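Long-range contact in ectonucleotide pyrophosphatase/phosphodiesterase family member 5 (Mus musculus, PDB 5VEO), which probably hydrolyses phosphodiester or pyrophosphate bonds of some nucleotide-related substrates at a zinc-containing site, and is here made inactive by an engineered substitution and bound to AMP: residues K42-V53 against F345-S356. The protein carries 1 engineered substitution. Sequence-based numbering, arbitrary orientation.
Sequences KNGVHVNQVTNV and FRKNFTKEAMNS. With NAG (2-acetamido-2-deoxy-beta-D-glucopyranose), chain G; EDO (1,2-ethanediol), chain K.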
loop_
_atom_site.group_PDB
_atom_site.type_symbol
_atom_site.label_atom_id
_atom_site.label_comp_id
_atom_site.label_asym_id
_atom_site.label_seq_id
_atom_site.Cartn_x
_atom_site.Cartn_y
_atom_site.Cartn_z
ATOM N N LYS A 42 18.535 -10.859 -11.228
ATOM C CA LYS A 42 19.879 -11.346 -11.553
ATOM C C LYS A 42 20.930 -10.274 -11.316
ATOM O O LYS A 42 22.113 -10.578 -11.063
ATOM C CB LYS A 42 19.889 -11.797 -13.012
ATOM C CG LYS A 42 21.206 -12.375 -13.530
ATOM C CD LYS A 42 21.160 -12.521 -15.057
ATOM C CE LYS A 42 22.534 -12.828 -15.666
ATOM N NZ LYS A 42 23.278 -11.601 -16.114
ATOM N N ASN A 43 20.527 -9.012 -11.428
ATOM C CA ASN A 43 21.443 -7.892 -11.314
ATOM C C ASN A 43 21.206 -7.085 -10.050
ATOM O O ASN A 43 21.690 -5.953 -9.944
ATOM C CB ASN A 43 21.318 -7.030 -12.568
ATOM C CG ASN A 43 21.847 -7.748 -13.792
ATOM O OD1 ASN A 43 23.058 -7.956 -13.913
ATOM N ND2 ASN A 43 20.954 -8.190 -14.662
ATOM N N GLY A 44 20.487 -7.641 -9.087
ATOM C CA GLY A 44 20.009 -6.867 -7.959
ATOM C C GLY A 44 19.622 -7.736 -6.777
ATOM O O GLY A 44 20.201 -8.805 -6.553
ATOM N N VAL A 45 18.645 -7.250 -6.005
ATOM C CA VAL A 45 18.228 -7.897 -4.773
ATOM C C VAL A 45 16.746 -8.236 -4.864
ATOM O O VAL A 45 15.976 -7.606 -5.590
ATOM C CB VAL A 45 18.489 -7.045 -3.512
ATOM C CG1 VAL A 45 19.980 -6.735 -3.337
ATOM C CG2 VAL A 45 17.687 -5.750 -3.542
ATOM N N HIS A 46 16.353 -9.234 -4.075
ATOM C CA HIS A 46 14.989 -9.757 -4.065
ATOM C C HIS A 46 14.704 -10.238 -2.652
ATOM O O HIS A 46 15.545 -10.914 -2.065
ATOM C CB HIS A 46 14.871 -10.897 -5.093
ATOM C CG HIS A 46 13.535 -11.578 -5.159
ATOM N ND1 HIS A 46 13.422 -12.903 -5.524
ATOM C CD2 HIS A 46 12.269 -11.138 -4.938
ATOM C CE1 HIS A 46 12.146 -13.253 -5.520
ATOM N NE2 HIS A 46 11.424 -12.201 -5.180
ATOM N N VAL A 47 13.562 -9.848 -2.086
ATOM C CA VAL A 47 13.149 -10.291 -0.758
ATOM C C VAL A 47 11.910 -11.164 -0.927
ATOM O O VAL A 47 10.901 -10.707 -1.468
ATOM C CB VAL A 47 12.868 -9.109 0.181
ATOM C CG1 VAL A 47 12.360 -9.616 1.527
ATOM C CG2 VAL A 47 14.145 -8.257 0.381
ATOM N N ASN A 48 11.969 -12.415 -0.442
ATOM C CA ASN A 48 10.843 -13.330 -0.645
ATOM C C ASN A 48 9.569 -12.872 0.063
ATOM O O ASN A 48 8.480 -12.896 -0.530
ATOM C CB ASN A 48 11.200 -14.734 -0.154
ATOM C CG ASN A 48 12.061 -15.496 -1.121
ATOM O OD1 ASN A 48 12.101 -15.208 -2.319
ATOM N ND2 ASN A 48 12.713 -16.548 -0.609
ATOM N N GLN A 49 9.662 -12.557 1.360
ATOM C CA GLN A 49 8.489 -12.353 2.217
ATOM C C GLN A 49 8.581 -11.001 2.912
ATOM O O GLN A 49 9.295 -10.842 3.905
ATOM C CB GLN A 49 8.339 -13.476 3.237
ATOM C CG GLN A 49 7.823 -14.751 2.607
ATOM C CD GLN A 49 6.385 -14.624 2.076
ATOM O OE1 GLN A 49 5.439 -14.444 2.834
ATOM N NE2 GLN A 49 6.234 -14.686 0.774
ATOM N N VAL A 50 7.800 -10.066 2.390
ATOM C CA VAL A 50 7.661 -8.717 2.924
ATOM C C VAL A 50 6.404 -8.680 3.756
ATOM O O VAL A 50 5.293 -8.831 3.224
ATOM C CB VAL A 50 7.560 -7.682 1.804
ATOM C CG1 VAL A 50 7.335 -6.261 2.393
ATOM C CG2 VAL A 50 8.766 -7.766 0.891
ATOM N N THR A 51 6.562 -8.498 5.052
ATOM C CA THR A 51 5.402 -8.290 5.902
ATOM C C THR A 51 5.015 -6.825 5.820
ATOM O O THR A 51 5.753 -5.946 6.298
ATOM C CB THR A 51 5.689 -8.691 7.341
ATOM O OG1 THR A 51 5.994 -10.077 7.383
ATOM C CG2 THR A 51 4.481 -8.434 8.192
ATOM N N ASN A 52 3.873 -6.568 5.198
ATOM C CA ASN A 52 3.333 -5.223 5.053
ATOM C C ASN A 52 2.494 -4.914 6.294
ATOM O O ASN A 52 2.680 -5.545 7.341
ATOM C CB ASN A 52 2.592 -5.110 3.709
ATOM C CG ASN A 52 1.478 -6.159 3.525
ATOM O OD1 ASN A 52 1.425 -7.191 4.217
ATOM N ND2 ASN A 52 0.596 -5.907 2.547
ATOM N N VAL A 53 1.634 -3.897 6.239
ATOM C CA VAL A 53 0.918 -3.481 7.440
ATOM C C VAL A 53 -0.582 -3.704 7.300
ATOM O O VAL A 53 -1.178 -3.659 6.209
ATOM C CB VAL A 53 1.191 -2.017 7.859
ATOM C CG1 VAL A 53 2.664 -1.801 8.133
ATOM C CG2 VAL A 53 0.658 -1.022 6.883
ATOM N N PHE A 345 22.985 -1.294 -4.287
ATOM C CA PHE A 345 22.431 -2.613 -4.000
ATOM C C PHE A 345 23.343 -3.742 -4.470
ATOM O O PHE A 345 24.053 -3.625 -5.472
ATOM C CB PHE A 345 21.055 -2.744 -4.651
ATOM C CG PHE A 345 19.971 -2.051 -3.891
ATOM C CD1 PHE A 345 19.410 -0.872 -4.356
ATOM C CD2 PHE A 345 19.528 -2.569 -2.686
ATOM C CE1 PHE A 345 18.406 -0.244 -3.642
ATOM C CE2 PHE A 345 18.535 -1.940 -1.967
ATOM C CZ PHE A 345 17.976 -0.759 -2.451
ATOM N N ARG A 346 23.319 -4.845 -3.728
ATOM C CA ARG A 346 24.029 -6.038 -4.152
ATOM C C ARG A 346 23.454 -6.569 -5.456
ATOM O O ARG A 346 22.400 -6.138 -5.927
ATOM C CB ARG A 346 23.962 -7.103 -3.066
ATOM C CG ARG A 346 24.710 -6.687 -1.838
ATOM C CD ARG A 346 24.369 -7.551 -0.658
ATOM N NE ARG A 346 24.975 -8.858 -0.752
ATOM C CZ ARG A 346 25.014 -9.739 0.244
ATOM N NH1 ARG A 346 24.468 -9.435 1.415
ATOM N NH2 ARG A 346 25.625 -10.914 0.068
ATOM N N LYS A 347 24.167 -7.525 -6.043
ATOM C CA LYS A 347 23.780 -8.122 -7.314
ATOM C C LYS A 347 23.555 -9.615 -7.150
ATOM O O LYS A 347 24.390 -10.313 -6.558
ATOM C CB LYS A 347 24.848 -7.876 -8.373
ATOM C CG LYS A 347 25.014 -6.410 -8.732
ATOM C CD LYS A 347 26.083 -6.262 -9.813
ATOM C CE LYS A 347 25.512 -5.839 -11.165
ATOM N NZ LYS A 347 25.150 -7.041 -11.992
ATOM N N ASN A 348 22.457 -10.105 -7.711
ATOM C CA ASN A 348 22.077 -11.518 -7.683
ATOM C C ASN A 348 21.924 -12.055 -6.256
ATOM O O ASN A 348 22.329 -13.181 -5.952
ATOM C CB ASN A 348 23.080 -12.369 -8.473
ATOM C CG ASN A 348 22.482 -13.662 -8.937
ATOM O OD1 ASN A 348 21.269 -13.748 -9.165
ATOM N ND2 ASN A 348 23.311 -14.697 -9.064
ATOM N N PHE A 349 21.299 -11.263 -5.388
ATOM C CA PHE A 349 21.182 -11.561 -3.967
ATOM C C PHE A 349 19.718 -11.736 -3.585
ATOM O O PHE A 349 18.867 -10.907 -3.948
ATOM C CB PHE A 349 21.799 -10.448 -3.123
ATOM C CG PHE A 349 21.635 -10.645 -1.641
ATOM C CD1 PHE A 349 22.293 -11.686 -0.984
ATOM C CD2 PHE A 349 20.825 -9.805 -0.898
ATOM C CE1 PHE A 349 22.151 -11.859 0.386
ATOM C CE2 PHE A 349 20.692 -9.969 0.465
ATOM C CZ PHE A 349 21.339 -11.019 1.108
ATOM N N THR A 350 19.436 -12.793 -2.830
ATOM C CA THR A 350 18.089 -13.061 -2.343
ATOM C C THR A 350 18.105 -13.129 -0.830
ATOM O O THR A 350 18.913 -13.851 -0.236
ATOM C CB THR A 350 17.523 -14.353 -2.917
ATOM O OG1 THR A 350 17.581 -14.294 -4.338
ATOM C CG2 THR A 350 16.055 -14.544 -2.489
ATOM N N LYS A 351 17.183 -12.401 -0.228
ATOM C CA LYS A 351 16.969 -12.330 1.202
ATOM C C LYS A 351 15.589 -12.898 1.530
ATOM O O LYS A 351 14.630 -12.685 0.783
ATOM C CB LYS A 351 17.077 -10.867 1.632
ATOM C CG LYS A 351 16.788 -10.602 3.040
ATOM C CD LYS A 351 17.148 -9.183 3.330
ATOM C CE LYS A 351 16.557 -8.769 4.608
ATOM N NZ LYS A 351 17.390 -9.137 5.741
ATOM N N GLU A 352 15.462 -13.586 2.671
ATOM C CA GLU A 352 14.193 -14.258 2.941
ATOM C C GLU A 352 13.072 -13.278 3.300
ATOM O O GLU A 352 11.957 -13.417 2.789
ATOM C CB GLU A 352 14.351 -15.305 4.034
ATOM C CG GLU A 352 13.043 -15.975 4.419
ATOM C CD GLU A 352 12.322 -16.667 3.252
ATOM O OE1 GLU A 352 12.969 -17.018 2.233
ATOM O OE2 GLU A 352 11.093 -16.878 3.380
ATOM N N ALA A 353 13.329 -12.299 4.183
ATOM C CA ALA A 353 12.225 -11.529 4.755
ATOM C C ALA A 353 12.602 -10.098 5.113
ATOM O O ALA A 353 13.757 -9.791 5.418
ATOM C CB ALA A 353 11.686 -12.205 6.023
ATOM N N MET A 354 11.584 -9.240 5.121
ATOM C CA MET A 354 11.731 -7.880 5.610
ATOM C C MET A 354 10.358 -7.396 6.051
ATOM O O MET A 354 9.334 -7.987 5.705
ATOM C CB MET A 354 12.330 -6.974 4.536
ATOM C CG MET A 354 11.348 -6.489 3.504
ATOM S SD MET A 354 12.069 -5.403 2.211
ATOM C CE MET A 354 12.345 -3.847 3.015
ATOM N N ASN A 355 10.346 -6.329 6.840
ATOM C CA ASN A 355 9.122 -5.604 7.145
ATOM C C ASN A 355 9.031 -4.376 6.250
ATOM O O ASN A 355 10.032 -3.687 6.032
ATOM C CB ASN A 355 9.113 -5.173 8.608
ATOM C CG ASN A 355 9.076 -6.354 9.566
ATOM O OD1 ASN A 355 8.316 -7.298 9.367
ATOM N ND2 ASN A 355 9.894 -6.295 10.603
ATOM N N SER A 356 7.832 -4.082 5.749
ATOM C CA SER A 356 7.719 -2.927 4.869
ATOM C C SER A 356 7.966 -1.620 5.610
ATOM O O SER A 356 8.280 -0.619 4.966
ATOM C CB SER A 356 6.355 -2.890 4.190
ATOM O OG SER A 356 5.353 -2.562 5.110
HETATM C C1 NAG G . 10.001 -7.260 11.681
HETATM C C2 NAG G . 11.353 -8.006 11.834
HETATM C C3 NAG G . 11.389 -8.822 13.125
HETATM C C4 NAG G . 10.994 -7.969 14.320
HETATM C C5 NAG G . 9.635 -7.339 14.068
HETATM C C6 NAG G . 9.180 -6.472 15.213
HETATM C C7 NAG G . 12.491 -8.531 9.732
HETATM C C8 NAG G . 12.653 -9.533 8.635
HETATM N N2 NAG G . 11.627 -8.862 10.695
HETATM O O3 NAG G . 12.708 -9.322 13.319
HETATM O O4 NAG G . 10.922 -8.764 15.497
HETATM O O5 NAG G . 9.712 -6.504 12.906
HETATM O O6 NAG G . 9.864 -5.226 15.216
HETATM O O7 NAG G . 13.082 -7.433 9.722
HETATM C C1 EDO K . 5.080 -4.769 9.341
HETATM O O1 EDO K . 5.853 -3.921 8.449
HETATM C C2 EDO K . 5.834 -5.206 10.612
HETATM O O2 EDO K . 4.995 -6.061 11.442
HETATM O O HOH W 1 21.998 -3.882 -8.022
HETATM O O HOH W 2 7.348 -9.920 10.315
#
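Val45 to Val47 and Phe349 to Lys351 pair as parallel strands at the edge of the mixed central sheet of an alkaline phosphatase-like fold, strand 349-355 being one of its two outermost strands in this chain. Lys351 N donates to His46 O (2.9 Å, N-H...O 174°). Both strands turn a corner together, at Asn48 and Glu352, and pairing resumes from Gln49-Ala353 to Thr51-Asn355. At the corner Gln49 N donates to Glu352 O and Asn48 N to Lys351 O, while the Asn48 side chain reaches across. Its CB lies 3.3 Å from Glu352 O; CG, placed beside the backbone N (chi1 -79°), aims the amide so that OD1 comes 4.0 Å from Thr350 CG2 and ND2 gives a 2.9 Å hydrogen bond to Glu352 OE1, which it meets from above the carboxylate plane. Replacing Asn48 with alanine would probably leave that carboxylate without its amide mate and freer to turn. On the face bearing Val47 and Val50, Met354 CG rests against both Val47 CG1 (3.8 Å) and Val50 CG2 (3.9 Å); the two valines also touch Phe338 of strand 338-341. The other face carries Asn355, glycosylated through ND2; a water donates to its OD1 (3.0 Å) and also hydrogen-bonds Thr51 OG1.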